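Side-chain contacts in rhizobiales Sp. Pch2 (Marine metagenome, PDB 6PB3), which is a TRIP13-like AAA+ ATPase that probably remodels HORMA domain proteins and so regulates a bacterial cGAS-like enzyme in bacteriophage immunity: residues A[19-22]-A[23-27]; A[230-233]-A[234-238]; A[237-240]-A[241-244]; A[265-268]-A[269-272]. All blocks are in the same frame, centred on the assembly; numbering follows the deposited sequence.

Contact 1: residues A[19-22]-A[23-27]; sequences DVDA and RERLN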
loop_
_atom_site.group_PDB
_atom_site.type_symbol
_atom_site.label_atom_id
_atom_site.label_comp_id
_atom_site.label_asym_id
_atom_site.label_seq_id
_atom_site.Cartn_x
_atom_site.Cartn_y
_atom_site.Cartn_z
ATOM N N ASP A 19 -20.460 2.790 42.333
ATOM C CA ASP A 19 -19.454 3.784 42.679
ATOM C C ASP A 19 -19.947 5.164 42.257
ATOM O O ASP A 19 -20.366 5.340 41.105
ATOM C CB ASP A 19 -18.127 3.452 41.988
ATOM C CG ASP A 19 -16.983 4.274 42.510
ATOM O OD1 ASP A 19 -17.038 5.520 42.411
ATOM O OD2 ASP A 19 -16.034 3.665 43.035
ATOM N N VAL A 20 -19.886 6.128 43.189
ATOM C CA VAL A 20 -20.306 7.508 42.919
ATOM C C VAL A 20 -19.488 8.109 41.780
ATOM O O VAL A 20 -20.017 8.851 40.943
ATOM C CB VAL A 20 -20.176 8.382 44.186
ATOM C CG1 VAL A 20 -21.379 8.229 45.123
ATOM C CG2 VAL A 20 -18.887 8.068 44.917
ATOM N N ASP A 21 -18.178 7.840 41.759
ATOM C CA ASP A 21 -17.320 8.426 40.734
ATOM C C ASP A 21 -17.582 7.789 39.378
ATOM O O ASP A 21 -17.586 8.481 38.352
ATOM C CB ASP A 21 -15.847 8.286 41.131
ATOM C CG ASP A 21 -14.905 9.070 40.209
ATOM O OD1 ASP A 21 -15.241 10.213 39.811
ATOM O OD2 ASP A 21 -13.815 8.542 39.889
ATOM N N ALA A 22 -17.816 6.477 39.340
ATOM C CA ALA A 22 -18.178 5.862 38.066
ATOM C C ALA A 22 -19.486 6.445 37.544
ATOM O O ALA A 22 -19.596 6.778 36.359
ATOM C CB ALA A 22 -18.272 4.343 38.207
ATOM N N ARG A 23 -20.483 6.597 38.419
ATOM C CA ARG A 23 -21.757 7.162 37.992
ATOM C C ARG A 23 -21.553 8.557 37.411
ATOM O O ARG A 23 -22.115 8.894 36.363
ATOM C CB ARG A 23 -22.743 7.198 39.171
ATOM C CG ARG A 23 -24.215 7.321 38.743
ATOM C CD ARG A 23 -24.822 8.645 39.184
ATOM N NE ARG A 23 -26.162 8.863 38.627
ATOM C CZ ARG A 23 -26.875 9.979 38.783
ATOM N NH1 ARG A 23 -26.391 10.992 39.490
ATOM N NH2 ARG A 23 -28.079 10.086 38.235
ATOM N N GLU A 24 -20.750 9.389 38.093
ATOM C CA GLU A 24 -20.482 10.739 37.609
ATOM C C GLU A 24 -19.815 10.694 36.240
ATOM O O GLU A 24 -20.229 11.392 35.307
ATOM C CB GLU A 24 -19.609 11.484 38.621
ATOM C CG GLU A 24 -19.741 12.980 38.588
ATOM C CD GLU A 24 -19.278 13.609 39.888
ATOM O OE1 GLU A 24 -19.120 12.866 40.880
ATOM O OE2 GLU A 24 -19.068 14.842 39.922
ATOM N N ARG A 25 -18.791 9.848 36.097
ATOM C CA ARG A 25 -18.126 9.689 34.808
ATOM C C ARG A 25 -19.090 9.181 33.739
ATOM O O ARG A 25 -19.101 9.698 32.617
ATOM C CB ARG A 25 -16.912 8.760 34.948
ATOM C CG ARG A 25 -15.783 9.287 35.916
ATOM C CD ARG A 25 -14.394 8.723 35.511
ATOM N NE ARG A 25 -13.963 7.537 36.249
ATOM C CZ ARG A 25 -13.310 6.505 35.718
ATOM N NH1 ARG A 25 -13.026 6.473 34.424
ATOM N NH2 ARG A 25 -12.952 5.484 36.484
ATOM N N LEU A 26 -19.911 8.175 34.059
ATOM C CA LEU A 26 -20.910 7.714 33.095
ATOM C C LEU A 26 -21.794 8.862 32.636
ATOM O O LEU A 26 -22.041 9.024 31.436
ATOM C CB LEU A 26 -21.780 6.608 33.699
ATOM C CG LEU A 26 -21.568 5.132 33.422
ATOM C CD1 LEU A 26 -22.691 4.416 34.134
ATOM C CD2 LEU A 26 -21.569 4.792 31.919
ATOM N N ASN A 27 -22.302 9.653 33.593
ATOM C CA ASN A 27 -23.189 10.767 33.279
ATOM C C ASN A 27 -22.504 11.773 32.367
ATOM O O ASN A 27 -23.149 12.406 31.522
ATOM C CB ASN A 27 -23.630 11.471 34.567
ATOM C CG ASN A 27 -24.567 10.646 35.396
ATOM O OD1 ASN A 27 -24.749 9.457 35.150
ATOM N ND2 ASN A 27 -25.174 11.276 36.403
#
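D21 and R25, one helical turn apart, make the side-chain pairing of this first stretch of helix 20-28. The partnership is loose: OD2 of D21 lies 3.8 Å from NE of R25, a long salt bridge in which the carboxylate oxygen stands at the edge of the guanidinium, close to its plane, while the two flat groups are turned 44° against each other. R25 has CG anti to its own carbonyl carbon, which lays the start of the chain back along the previous turn; CG there sits 3.1 Å from the backbone O of D21. A bend at chi3 then turns the guanidinium off that line, and its stronger partner is E89, which takes NH1 in a salt bridge, so D21 offers a second, electrostatic contribution.

Beneath the side chains runs the regular i to i+4 bonding of an alpha-helix. The N-H of R25 meets D21 O at 2.9 Å, and L26 N reaches A22 O at 2.7 Å, nearly in line with the carbonyl. One step further out, D19 occupies the N-cap. Its OD1 accepts from D21 N at 2.7 Å and, more weakly, from A22 N at 3.3 Å, one acceptor shared by two amides that no preceding turn can serve. D19 also closes the first backbone turn through its O, which binds R23 N.

The buried side of the turn, A22 and L26, packs with R25 against T93 of helix 87-93, and L26 also meets L90; helix 95-102 adds D96 and D97, with D96 accepting from the backbone N of D19.

Contact 2: residues A[230-233]-A[234-238]; sequences QRRA and VITTT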
loop_
_atom_site.group_PDB
_atom_site.type_symbol
_atom_site.label_atom_id
_atom_site.label_comp_id
_atom_site.label_asym_id
_atom_site.label_seq_id
_atom_site.Cartn_x
_atom_site.Cartn_y
_atom_site.Cartn_z
ATOM N N GLN A 230 -26.970 12.112 17.717
ATOM C CA GLN A 230 -25.874 12.050 18.683
ATOM C C GLN A 230 -25.116 13.369 18.758
ATOM O O GLN A 230 -24.717 13.797 19.849
ATOM C CB GLN A 230 -24.934 10.898 18.340
ATOM C CG GLN A 230 -25.629 9.540 18.501
ATOM C CD GLN A 230 -24.871 8.403 17.844
ATOM O OE1 GLN A 230 -24.385 8.526 16.719
ATOM N NE2 GLN A 230 -24.771 7.285 18.545
ATOM N N ARG A 231 -24.914 14.034 17.617
ATOM C CA ARG A 231 -24.268 15.340 17.653
ATOM C C ARG A 231 -25.147 16.349 18.373
ATOM O O ARG A 231 -24.650 17.176 19.145
ATOM C CB ARG A 231 -23.933 15.815 16.232
ATOM C CG ARG A 231 -22.974 14.885 15.510
ATOM C CD ARG A 231 -22.277 15.587 14.361
ATOM N NE ARG A 231 -23.233 16.194 13.445
ATOM C CZ ARG A 231 -23.975 15.496 12.594
ATOM N NH1 ARG A 231 -23.875 14.168 12.557
ATOM N NH2 ARG A 231 -24.820 16.122 11.788
ATOM N N ARG A 232 -26.458 16.282 18.144
ATOM C CA ARG A 232 -27.384 17.159 18.849
ATOM C C ARG A 232 -27.289 16.972 20.361
ATOM O O ARG A 232 -27.276 17.952 21.111
ATOM C CB ARG A 232 -28.813 16.902 18.365
ATOM C CG ARG A 232 -29.781 18.044 18.646
ATOM C CD ARG A 232 -31.216 17.684 18.273
ATOM N NE ARG A 232 -31.266 16.565 17.337
ATOM C CZ ARG A 232 -31.378 16.693 16.021
ATOM N NH1 ARG A 232 -31.463 17.894 15.477
ATOM N NH2 ARG A 232 -31.416 15.620 15.251
ATOM N N ALA A 233 -27.206 15.722 20.831
ATOM C CA ALA A 233 -27.193 15.484 22.277
ATOM C C ALA A 233 -25.922 16.030 22.921
ATOM O O ALA A 233 -25.980 16.659 23.985
ATOM C CB ALA A 233 -27.354 13.989 22.587
ATOM N N VAL A 234 -24.765 15.811 22.294
ATOM C CA VAL A 234 -23.529 16.359 22.846
ATOM C C VAL A 234 -23.602 17.878 22.902
ATOM O O VAL A 234 -23.233 18.501 23.904
ATOM C CB VAL A 234 -22.319 15.897 22.019
ATOM C CG1 VAL A 234 -21.066 16.625 22.497
ATOM C CG2 VAL A 234 -22.145 14.378 22.113
ATOM N N ILE A 235 -24.101 18.495 21.835
ATOM C CA ILE A 235 -24.074 19.950 21.740
ATOM C C ILE A 235 -25.098 20.569 22.690
ATOM O O ILE A 235 -24.790 21.498 23.450
ATOM C CB ILE A 235 -24.299 20.378 20.279
ATOM C CG1 ILE A 235 -23.104 19.935 19.426
ATOM C CG2 ILE A 235 -24.507 21.884 20.187
ATOM C CD1 ILE A 235 -23.414 19.865 17.977
ATOM N N THR A 236 -26.325 20.054 22.665
ATOM C CA THR A 236 -27.369 20.548 23.558
ATOM C C THR A 236 -26.968 20.391 25.023
ATOM O O THR A 236 -27.012 21.354 25.796
ATOM C CB THR A 236 -28.679 19.811 23.275
ATOM O OG1 THR A 236 -29.077 20.045 21.914
ATOM C CG2 THR A 236 -29.778 20.290 24.219
ATOM N N THR A 237 -26.571 19.178 25.422
ATOM C CA THR A 237 -26.179 18.951 26.812
ATOM C C THR A 237 -25.044 19.878 27.233
ATOM O O THR A 237 -25.073 20.449 28.330
ATOM C CB THR A 237 -25.762 17.498 27.019
ATOM O OG1 THR A 237 -26.867 16.633 26.715
ATOM C CG2 THR A 237 -25.336 17.273 28.461
ATOM N N THR A 238 -24.033 20.043 26.376
ATOM C CA THR A 238 -22.924 20.924 26.734
ATOM C C THR A 238 -23.369 22.382 26.803
ATOM O O THR A 238 -22.937 23.128 27.691
ATOM C CB THR A 238 -21.775 20.761 25.737
ATOM O OG1 THR A 238 -21.354 19.389 25.719
ATOM C CG2 THR A 238 -20.607 21.622 26.140
#
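T236 and T237 fold their hydroxyls back onto R232 and A233 within helix 228-239, a helix of what is probably the C-terminal helical lid of the AAA+ module.

The backbone bonds are those of a regular alpha-helix: V234, I235, T236 and T237 donate to the carbonyls of Q230, R231, R232 and A233. Side-chain hydroxyls double two of these. In both threonines OG1 lies anti to the carbonyl carbon and beside the backbone N (chi1 -60° and -61°), which aims it at the carbonyl four residues back. T238 repeats the pattern on V234 O.

I235 packs back on R231, its CD1 against the carbonyl O of R231 at 3.2 Å and 4.4 Å from CB of the same residue; I235 also packs on L252 and V253 of helix 246-255. R232 runs alongside T236, with CG 3.9 Å from OG1, before its guanidinium leaves to form a salt bridge with E250.

The two hydroxyls differ in approach. OG1 of T236 comes to R232 O from above the carbonyl plane at 2.9 Å, whereas OG1 of T237, also 2.9 Å from A233 O, and the N of T237 grip that oxygen from opposite faces of its plane.

Contact 3: residues A[237-240]-A[241-244]; sequences TTLQ and GTGV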
loop_
_atom_site.group_PDB
_atom_site.type_symbol
_atom_site.label_atom_id
_atom_site.label_comp_id
_atom_site.label_asym_id
_atom_site.label_seq_id
_atom_site.Cartn_x
_atom_site.Cartn_y
_atom_site.Cartn_z
ATOM N N THR A 237 -26.571 19.178 25.422
ATOM C CA THR A 237 -26.179 18.951 26.812
ATOM C C THR A 237 -25.044 19.878 27.233
ATOM O O THR A 237 -25.073 20.449 28.330
ATOM C CB THR A 237 -25.762 17.498 27.019
ATOM O OG1 THR A 237 -26.867 16.633 26.715
ATOM C CG2 THR A 237 -25.336 17.273 28.461
ATOM N N THR A 238 -24.033 20.043 26.376
ATOM C CA THR A 238 -22.924 20.924 26.734
ATOM C C THR A 238 -23.369 22.382 26.803
ATOM O O THR A 238 -22.937 23.128 27.691
ATOM C CB THR A 238 -21.775 20.761 25.737
ATOM O OG1 THR A 238 -21.354 19.389 25.719
ATOM C CG2 THR A 238 -20.607 21.622 26.140
ATOM N N LEU A 239 -24.227 22.811 25.887
ATOM C CA LEU A 239 -24.559 24.224 25.801
ATOM C C LEU A 239 -25.740 24.613 26.665
ATOM O O LEU A 239 -26.173 25.765 26.597
ATOM C CB LEU A 239 -24.854 24.610 24.356
ATOM C CG LEU A 239 -23.614 24.704 23.484
ATOM C CD1 LEU A 239 -23.998 25.310 22.151
ATOM C CD2 LEU A 239 -22.527 25.524 24.184
ATOM N N GLN A 240 -26.271 23.688 27.459
ATOM C CA GLN A 240 -27.462 23.972 28.241
ATOM C C GLN A 240 -27.177 25.082 29.243
ATOM O O GLN A 240 -26.117 25.121 29.873
ATOM C CB GLN A 240 -27.934 22.697 28.951
ATOM C CG GLN A 240 -28.999 22.894 30.023
ATOM C CD GLN A 240 -28.411 23.292 31.364
ATOM O OE1 GLN A 240 -27.459 22.673 31.851
ATOM N NE2 GLN A 240 -28.962 24.347 31.958
ATOM N N GLY A 241 -28.134 25.994 29.386
ATOM C CA GLY A 241 -27.958 27.093 30.303
ATOM C C GLY A 241 -27.090 28.215 29.791
ATOM O O GLY A 241 -26.782 29.135 30.553
ATOM N N THR A 242 -26.670 28.168 28.530
ATOM C CA THR A 242 -25.920 29.261 27.930
ATOM C C THR A 242 -26.796 30.164 27.081
ATOM O O THR A 242 -26.303 31.173 26.571
ATOM C CB THR A 242 -24.777 28.725 27.065
ATOM O OG1 THR A 242 -25.325 28.000 25.958
ATOM C CG2 THR A 242 -23.864 27.810 27.870
ATOM N N GLY A 243 -28.072 29.825 26.907
ATOM C CA GLY A 243 -28.954 30.657 26.115
ATOM C C GLY A 243 -28.866 30.429 24.623
ATOM O O GLY A 243 -29.480 31.179 23.857
ATOM N N VAL A 244 -28.120 29.416 24.188
ATOM C CA VAL A 244 -28.081 29.057 22.775
ATOM C C VAL A 244 -29.433 28.497 22.353
ATOM O O VAL A 244 -29.956 27.560 22.973
ATOM C CB VAL A 244 -26.956 28.045 22.513
ATOM C CG1 VAL A 244 -27.071 27.486 21.107
ATOM C CG2 VAL A 244 -25.603 28.704 22.727
#
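L239 and T242 are tied together at the point where helix 228-239 gives way to the loop leading to helix 246-255. The polar part centres on one acceptor, L239 O. The backbone N of T242 donates to it at 3.1 Å with an N-H...O angle of 149°, approaching tilted from the carbonyl plane. OG1 of T242 also comes to it, modelled at 2.5 Å, a value so short that the exact length is doubtful. That hydroxyl is placed by a chi1 of 65°, which sets OG1 between the backbone N and the carbonyl carbon, so amide and hydroxyl of one residue converge on the same oxygen.

The apolar part is a small cluster. CD1 of L239 lies 3.8 Å from CG2 and 3.9 Å from CG1 of V244, meeting both branches of the valine, and the two side chains then carry on into helix 246-255, L239 onto L252 and V244 onto I249.

Q240 folds its chain at chi2, bringing NE2 within 3.4 Å of G241 CA. The amide end, however, is engaged by a neighbouring subunit, where NE2 donates to A62 O; T242 likewise packs on H60 of that subunit.

The backbone from L239 to T242 is a type II beta turn. G241 stands at its third position with positive phi, where a beta carbon would collide with Q240 O, the classical site for glycine in this turn.

Contact 4: residues A[265-268]-A[269-272]; sequences GFTF and SDLT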
loop_
_atom_site.group_PDB
_atom_site.type_symbol
_atom_site.label_atom_id
_atom_site.label_comp_id
_atom_site.label_asym_id
_atom_site.label_seq_id
_atom_site.Cartn_x
_atom_site.Cartn_y
_atom_site.Cartn_z
ATOM N N GLY A 265 -18.512 13.317 8.654
ATOM C CA GLY A 265 -18.727 14.291 9.706
ATOM C C GLY A 265 -17.675 14.220 10.802
ATOM O O GLY A 265 -16.684 13.496 10.711
ATOM N N PHE A 266 -17.900 15.008 11.858
ATOM C CA PHE A 266 -17.018 14.966 13.019
ATOM C C PHE A 266 -17.066 13.593 13.689
ATOM O O PHE A 266 -18.106 12.930 13.734
ATOM C CB PHE A 266 -17.417 16.026 14.052
ATOM C CG PHE A 266 -16.953 17.424 13.739
ATOM C CD1 PHE A 266 -16.986 17.914 12.454
ATOM C CD2 PHE A 266 -16.516 18.259 14.758
ATOM C CE1 PHE A 266 -16.576 19.221 12.178
ATOM C CE2 PHE A 266 -16.109 19.549 14.497
ATOM C CZ PHE A 266 -16.132 20.034 13.201
ATOM N N THR A 267 -15.926 13.170 14.228
ATOM C CA THR A 267 -15.919 12.069 15.173
ATOM C C THR A 267 -16.398 12.563 16.538
ATOM O O THR A 267 -16.629 13.757 16.748
ATOM C CB THR A 267 -14.520 11.459 15.298
ATOM O OG1 THR A 267 -13.625 12.402 15.900
ATOM C CG2 THR A 267 -13.950 11.071 13.920
ATOM N N PHE A 268 -16.572 11.613 17.464
ATOM C CA PHE A 268 -16.849 11.964 18.854
ATOM C C PHE A 268 -15.684 12.747 19.446
ATOM O O PHE A 268 -15.882 13.710 20.197
ATOM C CB PHE A 268 -17.110 10.692 19.686
ATOM C CG PHE A 268 -18.524 10.121 19.555
ATOM C CD1 PHE A 268 -19.610 10.778 20.118
ATOM C CD2 PHE A 268 -18.740 8.916 18.904
ATOM C CE1 PHE A 268 -20.903 10.241 20.022
ATOM C CE2 PHE A 268 -20.041 8.360 18.806
ATOM C CZ PHE A 268 -21.119 9.038 19.364
ATOM N N SER A 269 -14.459 12.325 19.132
ATOM C CA SER A 269 -13.264 13.069 19.527
ATOM C C SER A 269 -13.273 14.495 18.991
ATOM O O SER A 269 -12.948 15.439 19.721
ATOM C CB SER A 269 -12.022 12.340 19.031
ATOM O OG SER A 269 -10.871 13.035 19.445
ATOM N N ASP A 270 -13.583 14.673 17.701
ATOM C CA ASP A 270 -13.667 16.028 17.151
ATOM C C ASP A 270 -14.639 16.901 17.946
ATOM O O ASP A 270 -14.419 18.109 18.088
ATOM C CB ASP A 270 -14.079 15.983 15.678
ATOM C CG ASP A 270 -13.025 15.309 14.784
ATOM O OD1 ASP A 270 -11.834 15.233 15.191
ATOM O OD2 ASP A 270 -13.380 14.885 13.655
ATOM N N LEU A 271 -15.710 16.317 18.491
ATOM C CA LEU A 271 -16.618 17.145 19.281
ATOM C C LEU A 271 -16.041 17.438 20.663
ATOM O O LEU A 271 -16.068 18.583 21.121
ATOM C CB LEU A 271 -17.993 16.473 19.403
ATOM C CG LEU A 271 -18.803 16.337 18.106
ATOM C CD1 LEU A 271 -20.018 15.438 18.309
ATOM C CD2 LEU A 271 -19.224 17.718 17.591
ATOM N N THR A 272 -15.536 16.416 21.353
ATOM C CA THR A 272 -15.230 16.562 22.773
ATOM C C THR A 272 -13.833 17.106 23.016
ATOM O O THR A 272 -13.631 17.840 23.986
ATOM C CB THR A 272 -15.389 15.220 23.509
ATOM O OG1 THR A 272 -14.517 14.227 22.938
ATOM C CG2 THR A 272 -16.839 14.703 23.434
#
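T267 and D270 reach each other because both turn their polar ends back toward the start of the helix: a chi1 of 67° puts OG1 of T267 between its own N and carbonyl carbon, and in D270 CG lies anti to the carbonyl carbon (chi1 -65°), leaving the carboxylate beside the first turn. The outcome is a capping box. OG1 of T267, the N-cap, accepts from D270 N at 2.9 Å along an almost straight bond (166°). In return the backbone N of T267 donates to OD2 of D270 at 3.1 Å, coming from well above the carboxylate plane. Two main-chain amide groups at the helix start are thus served by side chains, each residue fixing the other's rotation.

F266, immediately before the cap, lies across D270, its ring nearly perpendicular to the carboxylate. CD2 of F266 approaches CB of D270 to 3.5 Å and CD2 of L271 to 4.0 Å, both obliquely. The apolar pair F266 and L271 straddles the N-cap as a hydrophobic staple. Main-chain bonds then take over, L271 N reaching T267 O at 3.2 Å and T272 N reaching F268 O at 3.0 Å, in the carbonyl plane.

The far oxygen of the carboxylate, OD1, is held by R274 in a salt bridge and by the hydroxyl of T304. Helix 268-283 is flanked here by helix 228-239, where F268 packs on Q230 and L271 on R231, and F266 reaches T256 and M301 in adjoining loops; S269 packs on I220 of a neighbouring subunit.

How the contacts relate
All four contacts are local, and none nests inside or crosses another. Contact 1 comes first, at the start of helix 20-28, on the side of the molecule that carries the helices 87-93 and 95-102; its centre lies about 19 Å from that of contact 2. Contact 2 follows much later on helix 228-239 and runs directly into contact 3, with which it shares T237 and T238; contact 3 then closes the turn from L239 to T242 that leaves the helix. Contact 4 opens helix 268-283 and packs directly against contact 2. Contacts 2 to 4 thus link three successive helices, 228-239, 246-255 and 268-283.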